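Local coordinates for kinase-associated protein B (Bacillus cereus, PDB 1Y71), which is of unknown function but probably acts as an accessory protein of a bacterial kinase, with a sheet domain related to SH3 folds, at residues T7-T15 against G25-Y35; V39-G49 against F62-F70. All coordinates share one frame; numbering follows the deposited sequence.

Contact 1: T7-T15 against G25-Y35; sequences TFEIGEIVT and GEVTNSRPGSY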
loop_
_atom_site.group_PDB
_atom_site.type_symbol
_atom_site.label_atom_id
_atom_site.label_comp_id
_atom_site.label_asym_id
_atom_site.label_seq_id
_atom_site.Cartn_x
_atom_site.Cartn_y
_atom_site.Cartn_z
ATOM N N THR B 7 -14.409 -16.154 7.478
ATOM C CA THR B 7 -14.130 -15.264 8.667
ATOM C C THR B 7 -12.801 -14.461 8.535
ATOM O O THR B 7 -11.816 -14.956 7.994
ATOM C CB THR B 7 -14.205 -16.067 9.997
ATOM O OG1 THR B 7 -15.532 -16.593 10.138
ATOM C CG2 THR B 7 -13.926 -15.193 11.214
ATOM N N PHE B 8 -12.793 -13.228 9.026
ATOM C CA PHE B 8 -11.629 -12.351 8.881
ATOM C C PHE B 8 -11.305 -11.690 10.210
ATOM O O PHE B 8 -12.208 -11.208 10.887
ATOM C CB PHE B 8 -11.905 -11.288 7.813
ATOM C CG PHE B 8 -12.264 -11.854 6.464
ATOM C CD1 PHE B 8 -13.542 -11.694 5.952
ATOM C CD2 PHE B 8 -11.328 -12.546 5.707
ATOM C CE1 PHE B 8 -13.879 -12.221 4.696
ATOM C CE2 PHE B 8 -11.654 -13.071 4.463
ATOM C CZ PHE B 8 -12.919 -12.907 3.957
ATOM N N GLU B 9 -10.029 -11.681 10.594
ATOM C CA GLU B 9 -9.638 -11.021 11.846
ATOM C C GLU B 9 -9.232 -9.558 11.663
ATOM O O GLU B 9 -8.903 -9.117 10.556
ATOM C CB GLU B 9 -8.589 -11.832 12.626
ATOM C CG GLU B 9 -7.226 -11.993 11.938
ATOM C CD GLU B 9 -6.376 -13.122 12.545
ATOM O OE1 GLU B 9 -5.774 -12.938 13.638
ATOM O OE2 GLU B 9 -6.311 -14.204 11.907
ATOM N N ILE B 10 -9.334 -8.802 12.753
ATOM C CA ILE B 10 -8.886 -7.417 12.798
ATOM C C ILE B 10 -7.422 -7.337 12.405
ATOM O O ILE B 10 -6.577 -8.078 12.939
ATOM C CB ILE B 10 -9.117 -6.795 14.192
ATOM C CG1 ILE B 10 -10.587 -6.417 14.346
ATOM C CG2 ILE B 10 -8.246 -5.562 14.401
ATOM C CD1 ILE B 10 -10.922 -5.747 15.694
ATOM N N GLY B 11 -7.133 -6.431 11.475
ATOM C CA GLY B 11 -5.789 -6.283 10.962
ATOM C C GLY B 11 -5.635 -7.014 9.641
ATOM O O GLY B 11 -4.684 -6.789 8.907
ATOM N N GLU B 12 -6.572 -7.898 9.329
ATOM C CA GLU B 12 -6.443 -8.685 8.100
ATOM C C GLU B 12 -6.535 -7.804 6.857
ATOM O O GLU B 12 -7.443 -6.975 6.746
ATOM C CB GLU B 12 -7.478 -9.801 8.086
ATOM C CG GLU B 12 -7.524 -10.603 6.795
ATOM C CD GLU B 12 -8.077 -12.002 7.007
ATOM O OE1 GLU B 12 -8.100 -12.758 6.023
ATOM O OE2 GLU B 12 -8.480 -12.347 8.146
ATOM N N ILE B 13 -5.599 -7.994 5.926
ATOM C CA ILE B 13 -5.637 -7.336 4.610
ATOM C C ILE B 13 -6.585 -8.082 3.676
ATOM O O ILE B 13 -6.481 -9.310 3.518
ATOM C CB ILE B 13 -4.234 -7.205 3.965
ATOM C CG1 ILE B 13 -3.269 -6.531 4.946
ATOM C CG2 ILE B 13 -4.317 -6.405 2.661
ATOM C CD1 ILE B 13 -3.789 -5.160 5.478
ATOM N N VAL B 14 -7.525 -7.340 3.088
ATOM C CA VAL B 14 -8.613 -7.938 2.286
ATOM C C VAL B 14 -8.914 -7.083 1.055
ATOM O O VAL B 14 -8.399 -5.996 0.932
ATOM C CB VAL B 14 -9.898 -8.066 3.135
ATOM C CG1 VAL B 14 -9.679 -9.055 4.328
ATOM C CG2 VAL B 14 -10.363 -6.655 3.623
ATOM N N THR B 15 -9.695 -7.613 0.114
ATOM C CA THR B 15 -10.317 -6.805 -0.907
ATOM C C THR B 15 -11.790 -6.681 -0.488
ATOM O O THR B 15 -12.318 -7.556 0.225
ATOM C CB THR B 15 -10.237 -7.462 -2.321
ATOM O OG1 THR B 15 -10.856 -8.739 -2.256
ATOM C CG2 THR B 15 -8.777 -7.667 -2.809
ATOM N N GLY B 25 -8.090 -3.170 1.422
ATOM C CA GLY B 25 -8.213 -2.497 2.725
ATOM C C GLY B 25 -7.838 -3.365 3.896
ATOM O O GLY B 25 -7.332 -4.474 3.741
ATOM N N GLU B 26 -8.086 -2.845 5.080
ATOM C CA GLU B 26 -7.762 -3.566 6.295
ATOM C C GLU B 26 -9.020 -3.737 7.154
ATOM O O GLU B 26 -9.770 -2.784 7.343
ATOM C CB GLU B 26 -6.649 -2.804 7.043
ATOM C CG GLU B 26 -6.222 -3.454 8.333
ATOM C CD GLU B 26 -5.403 -2.539 9.202
ATOM O OE1 GLU B 26 -5.281 -1.326 8.897
ATOM O OE2 GLU B 26 -4.893 -3.049 10.216
ATOM N N VAL B 27 -9.288 -4.950 7.612
ATOM C CA VAL B 27 -10.423 -5.170 8.509
ATOM C C VAL B 27 -10.133 -4.457 9.834
ATOM O O VAL B 27 -9.096 -4.697 10.451
ATOM C CB VAL B 27 -10.705 -6.679 8.716
ATOM C CG1 VAL B 27 -11.766 -6.915 9.821
ATOM C CG2 VAL B 27 -11.132 -7.328 7.380
ATOM N N THR B 28 -11.014 -3.545 10.234
ATOM C CA THR B 28 -10.843 -2.836 11.508
ATOM C C THR B 28 -11.935 -3.158 12.552
ATOM O O THR B 28 -11.794 -2.817 13.725
ATOM C CB THR B 28 -10.718 -1.304 11.330
ATOM O OG1 THR B 28 -11.949 -0.777 10.855
ATOM C CG2 THR B 28 -9.594 -0.932 10.332
ATOM N N ASN B 29 -13.009 -3.808 12.128
ATOM C CA ASN B 29 -14.056 -4.253 13.061
ATOM C C ASN B 29 -14.951 -5.266 12.349
ATOM O O ASN B 29 -15.114 -5.217 11.125
ATOM C CB ASN B 29 -14.880 -3.051 13.584
ATOM C CG ASN B 29 -15.622 -3.331 14.914
ATOM O OD1 ASN B 29 -15.199 -4.148 15.749
ATOM N ND2 ASN B 29 -16.733 -2.616 15.118
ATOM N N SER B 30 -15.509 -6.183 13.140
ATOM C CA SER B 30 -16.494 -7.149 12.683
ATOM C C SER B 30 -17.835 -6.835 13.335
ATOM O O SER B 30 -17.921 -6.101 14.333
ATOM C CB SER B 30 -16.100 -8.578 13.082
ATOM O OG SER B 30 -14.804 -8.943 12.635
ATOM N N ARG B 31 -18.871 -7.424 12.758
ATOM C CA ARG B 31 -20.238 -7.342 13.240
ATOM C C ARG B 31 -20.987 -8.334 12.377
ATOM O O ARG B 31 -20.565 -8.593 11.256
ATOM C CB ARG B 31 -20.793 -5.931 13.006
ATOM C CG ARG B 31 -22.316 -5.823 12.778
ATOM C CD ARG B 31 -22.736 -4.369 12.577
ATOM N NE ARG B 31 -22.030 -3.759 11.449
ATOM C CZ ARG B 31 -20.843 -3.157 11.524
ATOM N NH1 ARG B 31 -20.189 -3.064 12.679
ATOM N NH2 ARG B 31 -20.302 -2.650 10.424
ATOM N N PRO B 32 -22.078 -8.916 12.911
ATOM C CA PRO B 32 -23.087 -9.681 12.175
ATOM C C PRO B 32 -23.193 -9.396 10.666
ATOM O O PRO B 32 -23.792 -8.390 10.229
ATOM C CB PRO B 32 -24.383 -9.294 12.907
ATOM C CG PRO B 32 -23.926 -9.113 14.374
ATOM C CD PRO B 32 -22.408 -8.883 14.355
ATOM N N GLY B 33 -22.596 -10.291 9.882
ATOM C CA GLY B 33 -22.732 -10.255 8.430
ATOM C C GLY B 33 -21.902 -9.245 7.651
ATOM O O GLY B 33 -22.050 -9.129 6.433
ATOM N N SER B 34 -21.022 -8.517 8.338
ATOM C CA SER B 34 -20.267 -7.479 7.665
ATOM C C SER B 34 -18.951 -7.156 8.373
ATOM O O SER B 34 -18.703 -7.599 9.487
ATOM C CB SER B 34 -21.130 -6.218 7.494
ATOM O OG SER B 34 -21.351 -5.558 8.734
ATOM N N TYR B 35 -18.109 -6.403 7.676
ATOM C CA TYR B 35 -16.840 -5.945 8.200
ATOM C C TYR B 35 -16.704 -4.474 7.929
ATOM O O TYR B 35 -17.105 -4.004 6.871
ATOM C CB TYR B 35 -15.691 -6.693 7.522
ATOM C CG TYR B 35 -15.706 -8.156 7.865
ATOM C CD1 TYR B 35 -15.118 -8.606 9.047
ATOM C CD2 TYR B 35 -16.341 -9.095 7.023
ATOM C CE1 TYR B 35 -15.147 -9.929 9.401
ATOM C CE2 TYR B 35 -16.376 -10.441 7.372
ATOM C CZ TYR B 35 -15.766 -10.848 8.570
ATOM O OH TYR B 35 -15.772 -12.174 8.950
#
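The Phe8 ring presents its edge to a face of Tyr35 in a T-shaped stack, with centroids 5.2 Å apart and planes at 71°. The leading atom is CD1 of Phe8, 3.4 Å from CE2 of Tyr35, while CB of Phe8 lies over the same ring in a CH-pi contact. A first torsion of -66°, with CG anti to the carbonyl carbon, carries the Tyr35 ring to Phe8. The tyrosine hydroxyl also accepts the amide of Phe8, N to OH 3.2 Å, through a rather bent bond of 137°, so one side chain holds both the ring and the backbone of its partner.

Next to this pair Val27 packs against the carbonyls of the 9-12 turn: its CB is 3.5 Å from O of Glu9, and its CG2 meets CG1 of Val14 at 3.8 Å, the two valines crossing at about a right angle. Val27 is gripped by its backbone too, since its O takes the N-H of Gly11 (2.8 Å, almost straight) and its N gives to O of Glu12. Beyond it, Val14 and Gly25 form an antiparallel hydrogen-bonded pair, and Ile13 with Glu26 a non-hydrogen-bonded one.

The turn from Glu9 to Glu12 is type II, with Gly11 at positive phi, and brings Gly11 and Glu12 to Val27; the Glu12 carboxylate reaches back so that OE2 accepts N of Glu9 at 3.0 Å. Val81 of strand 81-83 packs on Phe8, Val14 and Tyr35, whereas Ile10, Ile13 and Glu26 touch the second subunit. This is the open end of the beta hairpin of strands 13-18 and 21-31 in the antiparallel sheet, with the first residues of strand 34-42 supplying Tyr35 and the N-terminal arm folding back through its turn.

Contact 2: V39-G49 against F62-F70; sequences VLAVLKHPVQG and FHERRALAF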
loop_
_atom_site.group_PDB
_atom_site.type_symbol
_atom_site.label_atom_id
_atom_site.label_comp_id
_atom_site.label_asym_id
_atom_site.label_seq_id
_atom_site.Cartn_x
_atom_site.Cartn_y
_atom_site.Cartn_z
ATOM N N VAL B 39 -10.013 1.618 3.878
ATOM C CA VAL B 39 -9.565 1.594 2.477
ATOM C C VAL B 39 -8.087 1.997 2.379
ATOM O O VAL B 39 -7.662 3.040 2.907
ATOM C CB VAL B 39 -10.438 2.513 1.584
ATOM C CG1 VAL B 39 -9.870 2.644 0.158
ATOM C CG2 VAL B 39 -11.848 2.019 1.536
ATOM N N LEU B 40 -7.304 1.163 1.696
ATOM C CA LEU B 40 -5.886 1.476 1.460
ATOM C C LEU B 40 -5.510 1.724 -0.001
ATOM O O LEU B 40 -4.529 2.437 -0.295
ATOM C CB LEU B 40 -4.999 0.367 2.035
ATOM C CG LEU B 40 -5.154 0.127 3.530
ATOM C CD1 LEU B 40 -4.412 -1.169 3.947
ATOM C CD2 LEU B 40 -4.715 1.339 4.423
ATOM N N ALA B 41 -6.247 1.086 -0.916
ATOM C CA ALA B 41 -5.965 1.206 -2.335
ATOM C C ALA B 41 -7.218 0.916 -3.134
ATOM O O ALA B 41 -8.136 0.264 -2.630
ATOM C CB ALA B 41 -4.853 0.267 -2.749
ATOM N N VAL B 42 -7.236 1.404 -4.374
ATOM C CA VAL B 42 -8.326 1.166 -5.313
ATOM C C VAL B 42 -7.925 0.161 -6.399
ATOM O O VAL B 42 -6.930 0.347 -7.073
ATOM C CB VAL B 42 -8.798 2.466 -5.997
ATOM C CG1 VAL B 42 -10.090 2.188 -6.860
ATOM C CG2 VAL B 42 -9.047 3.578 -4.957
ATOM N N LEU B 43 -8.725 -0.894 -6.556
ATOM C CA LEU B 43 -8.559 -1.870 -7.641
ATOM C C LEU B 43 -9.515 -1.615 -8.810
ATOM O O LEU B 43 -9.157 -1.834 -9.987
ATOM C CB LEU B 43 -8.781 -3.318 -7.142
ATOM C CG LEU B 43 -7.734 -3.953 -6.243
ATOM C CD1 LEU B 43 -8.226 -5.325 -5.757
ATOM C CD2 LEU B 43 -6.360 -4.051 -6.912
ATOM N N LYS B 44 -10.728 -1.181 -8.493
ATOM C CA LYS B 44 -11.697 -0.882 -9.548
ATOM C C LYS B 44 -12.478 0.345 -9.163
ATOM O O LYS B 44 -13.021 0.413 -8.051
ATOM C CB LYS B 44 -12.636 -2.076 -9.807
ATOM C CG LYS B 44 -13.775 -1.740 -10.787
ATOM C CD LYS B 44 -14.814 -2.844 -10.753
ATOM C CE LYS B 44 -15.790 -2.718 -11.912
ATOM N NZ LYS B 44 -17.133 -2.240 -11.473
ATOM N N HIS B 45 -12.466 1.335 -10.051
ATOM C CA HIS B 45 -13.208 2.569 -9.835
ATOM C C HIS B 45 -14.682 2.278 -10.091
ATOM O O HIS B 45 -15.012 1.491 -11.000
ATOM C CB HIS B 45 -12.654 3.719 -10.701
ATOM C CG HIS B 45 -13.131 5.073 -10.275
ATOM N ND1 HIS B 45 -14.349 5.589 -10.672
ATOM C CD2 HIS B 45 -12.568 6.009 -9.473
ATOM C CE1 HIS B 45 -14.505 6.793 -10.150
ATOM N NE2 HIS B 45 -13.448 7.067 -9.405
ATOM N N PRO B 46 -15.568 2.823 -9.240
ATOM C CA PRO B 46 -16.990 2.487 -9.379
ATOM C C PRO B 46 -17.628 2.984 -10.681
ATOM O O PRO B 46 -17.168 3.964 -11.301
ATOM C CB PRO B 46 -17.643 3.213 -8.207
ATOM C CG PRO B 46 -16.676 4.330 -7.879
ATOM C CD PRO B 46 -15.334 3.676 -8.053
ATOM N N VAL B 47 -18.703 2.304 -11.040
ATOM C CA VAL B 47 -19.479 2.622 -12.225
ATOM C C VAL B 47 -20.186 3.952 -11.979
ATOM O O VAL B 47 -20.557 4.259 -10.847
ATOM C CB VAL B 47 -20.500 1.478 -12.514
ATOM C CG1 VAL B 47 -21.157 1.661 -13.871
ATOM C CG2 VAL B 47 -19.786 0.183 -12.595
ATOM N N GLN B 48 -20.363 4.741 -13.034
ATOM C CA GLN B 48 -21.037 6.034 -12.922
ATOM C C GLN B 48 -22.516 5.941 -13.287
ATOM O O GLN B 48 -22.949 4.989 -13.936
ATOM C CB GLN B 48 -20.347 7.051 -13.840
ATOM C CG GLN B 48 -18.844 7.178 -13.577
ATOM C CD GLN B 48 -18.533 7.521 -12.134
ATOM O OE1 GLN B 48 -18.027 6.687 -11.371
ATOM N NE2 GLN B 48 -18.835 8.748 -11.746
ATOM N N GLY B 49 -23.287 6.935 -12.849
ATOM C CA GLY B 49 -24.699 7.066 -13.230
ATOM C C GLY B 49 -25.597 6.700 -12.062
ATOM O O GLY B 49 -25.121 6.108 -11.082
ATOM N N PHE B 62 -27.760 11.808 -14.487
ATOM C CA PHE B 62 -26.452 11.151 -14.481
ATOM C C PHE B 62 -25.468 11.912 -13.580
ATOM O O PHE B 62 -24.921 12.954 -13.978
ATOM C CB PHE B 62 -25.904 11.030 -15.911
ATOM C CG PHE B 62 -24.908 9.908 -16.099
ATOM C CD1 PHE B 62 -25.306 8.697 -16.684
ATOM C CD2 PHE B 62 -23.569 10.063 -15.716
ATOM C CE1 PHE B 62 -24.392 7.664 -16.875
ATOM C CE2 PHE B 62 -22.658 9.034 -15.898
ATOM C CZ PHE B 62 -23.068 7.829 -16.481
ATOM N N HIS B 63 -25.248 11.382 -12.373
ATOM C CA HIS B 63 -24.329 11.993 -11.420
ATOM C C HIS B 63 -23.020 11.213 -11.298
ATOM O O HIS B 63 -22.933 10.048 -11.677
ATOM C CB HIS B 63 -24.989 12.139 -10.037
ATOM C CG HIS B 63 -25.277 10.832 -9.356
ATOM N ND1 HIS B 63 -24.283 9.949 -8.982
ATOM C CD2 HIS B 63 -26.445 10.267 -8.969
ATOM C CE1 HIS B 63 -24.828 8.896 -8.400
ATOM N NE2 HIS B 63 -26.140 9.062 -8.384
ATOM N N GLU B 64 -22.000 11.869 -10.765
ATOM C CA GLU B 64 -20.746 11.210 -10.537
ATOM C C GLU B 64 -20.797 10.336 -9.290
ATOM O O GLU B 64 -21.627 10.524 -8.394
ATOM C CB GLU B 64 -19.603 12.218 -10.462
ATOM C CG GLU B 64 -19.632 13.108 -9.267
ATOM C CD GLU B 64 -18.426 14.011 -9.222
ATOM O OE1 GLU B 64 -17.952 14.298 -8.090
ATOM O OE2 GLU B 64 -17.944 14.420 -10.318
ATOM N N ARG B 65 -19.900 9.363 -9.255
ATOM C CA ARG B 65 -19.774 8.472 -8.116
ATOM C C ARG B 65 -18.288 8.390 -7.816
ATOM O O ARG B 65 -17.529 7.834 -8.614
ATOM C CB ARG B 65 -20.377 7.113 -8.458
ATOM C CG ARG B 65 -20.043 5.987 -7.459
ATOM C CD ARG B 65 -21.003 4.811 -7.609
ATOM N NE ARG B 65 -22.400 5.209 -7.396
ATOM C CZ ARG B 65 -23.286 5.447 -8.366
ATOM N NH1 ARG B 65 -22.942 5.335 -9.654
ATOM N NH2 ARG B 65 -24.532 5.791 -8.043
ATOM N N ARG B 66 -17.876 8.966 -6.688
ATOM C CA ARG B 66 -16.467 8.916 -6.242
ATOM C C ARG B 66 -16.050 7.567 -5.627
ATOM O O ARG B 66 -16.831 6.923 -4.944
ATOM C CB ARG B 66 -16.190 10.025 -5.194
ATOM C CG ARG B 66 -16.041 11.419 -5.728
ATOM C CD ARG B 66 -15.824 12.426 -4.568
ATOM N NE ARG B 66 -15.222 13.643 -5.095
ATOM C CZ ARG B 66 -14.035 14.129 -4.757
ATOM N NH1 ARG B 66 -13.269 13.530 -3.855
ATOM N NH2 ARG B 66 -13.621 15.245 -5.339
ATOM N N ALA B 67 -14.793 7.168 -5.850
ATOM C CA ALA B 67 -14.169 6.080 -5.092
ATOM C C ALA B 67 -14.151 6.390 -3.605
ATOM O O ALA B 67 -14.147 7.571 -3.213
ATOM C CB ALA B 67 -12.721 5.819 -5.593
ATOM N N LEU B 68 -14.150 5.360 -2.766
ATOM C CA LEU B 68 -13.862 5.569 -1.358
ATOM C C LEU B 68 -12.475 6.222 -1.209
ATOM O O LEU B 68 -11.533 5.939 -1.987
ATOM C CB LEU B 68 -13.903 4.256 -0.603
ATOM C CG LEU B 68 -15.250 3.525 -0.651
ATOM C CD1 LEU B 68 -15.129 2.133 0.004
ATOM C CD2 LEU B 68 -16.358 4.394 0.008
ATOM N N ALA B 69 -12.351 7.077 -0.205
ATOM C CA ALA B 69 -11.124 7.847 0.015
ATOM C C ALA B 69 -10.111 7.026 0.797
ATOM O O ALA B 69 -10.476 6.057 1.434
ATOM C CB ALA B 69 -11.442 9.151 0.749
ATOM N N PHE B 70 -8.838 7.459 0.768
ATOM C CA PHE B 70 -7.777 6.805 1.515
ATOM C C PHE B 70 -8.090 6.786 3.015
ATOM O O PHE B 70 -8.399 7.825 3.629
ATOM C CB PHE B 70 -6.382 7.443 1.198
ATOM C CG PHE B 70 -5.266 6.801 1.946
ATOM C CD1 PHE B 70 -5.014 5.437 1.795
ATOM C CD2 PHE B 70 -4.520 7.530 2.878
ATOM C CE1 PHE B 70 -3.982 4.807 2.522
ATOM C CE2 PHE B 70 -3.501 6.909 3.593
ATOM C CZ PHE B 70 -3.250 5.543 3.427
#
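From Val39 to Gly49 the chain runs antiparallel to Phe62-Phe70: CA of Val39 lies nearest that of Phe70, and CA of Gly49 nearest that of Phe62, yet the two form no regular ladder. The chain turns a corner at Leu43, and one weak backbone bond, Gly49 N to His63 O at 3.3 Å, ties the segments at the far end.

There Arg65 does most of the gripping. Its NH1 donates to O of Val47 (2.9 Å) and to O of Gly49 (2.7 Å), both acceptors lying close to the guanidinium plane, and NH2 adds a weak bond to the same Gly49 carbonyl. With CG anti to the backbone N (chi1 167°) and a bend at chi3, the chain passes along Pro46, CG of Arg65 being 3.7 Å from CB of Pro46, before the head turns to the carbonyls. CA of Gly49 sits 3.6 Å above the centre of the Phe62 ring, a CH-pi contact directly over its face.

Toward the sheet the contact becomes apolar: the CB of Ala67 lies against Pro46 and against CD2 of His45 (3.9 Å), while CG2 of Val39 meets CD1 of Leu68 at 3.6 Å. The rim of Phe70 rests by the carbonyl O of Leu40 and by CD2 of Leu40, 4.0 Å from CE1 of Phe70. Tyr128 ties the two segments together, its hydroxyl bonding both NE2 of His45 and N of Ala67; His45 packs on helices 91-104 and 112-127. These are the outgoing and returning limbs of the connection between strands 34-42 and 73-77, whose residues 50-61 are not modelled, held side by side mainly by side chains.

Contact 1 and contact 2 follow one another along the chain, their centres about 20 Å apart, and both draw on strand 34-42: its start carries Tyr35 and its later part Val39-Val42. They meet through the sheet, where strands 21-31 and 34-42 are neighbours. CD1 of Leu40 packs on CB of Glu26 at 4.2 Å, and CG2 of Thr15 reaches CD1 of Leu43 at 3.8 Å. Contact 1 lays the N-terminal arm and strand 13-18 along strand 21-31, inside the sheet, whereas contact 2 connects the sheet to the helical part of the chain. Each also touches the second subunit, contact 1 through Ile10, Ile13 and Glu26, contact 2 through Leu40 and Phe70.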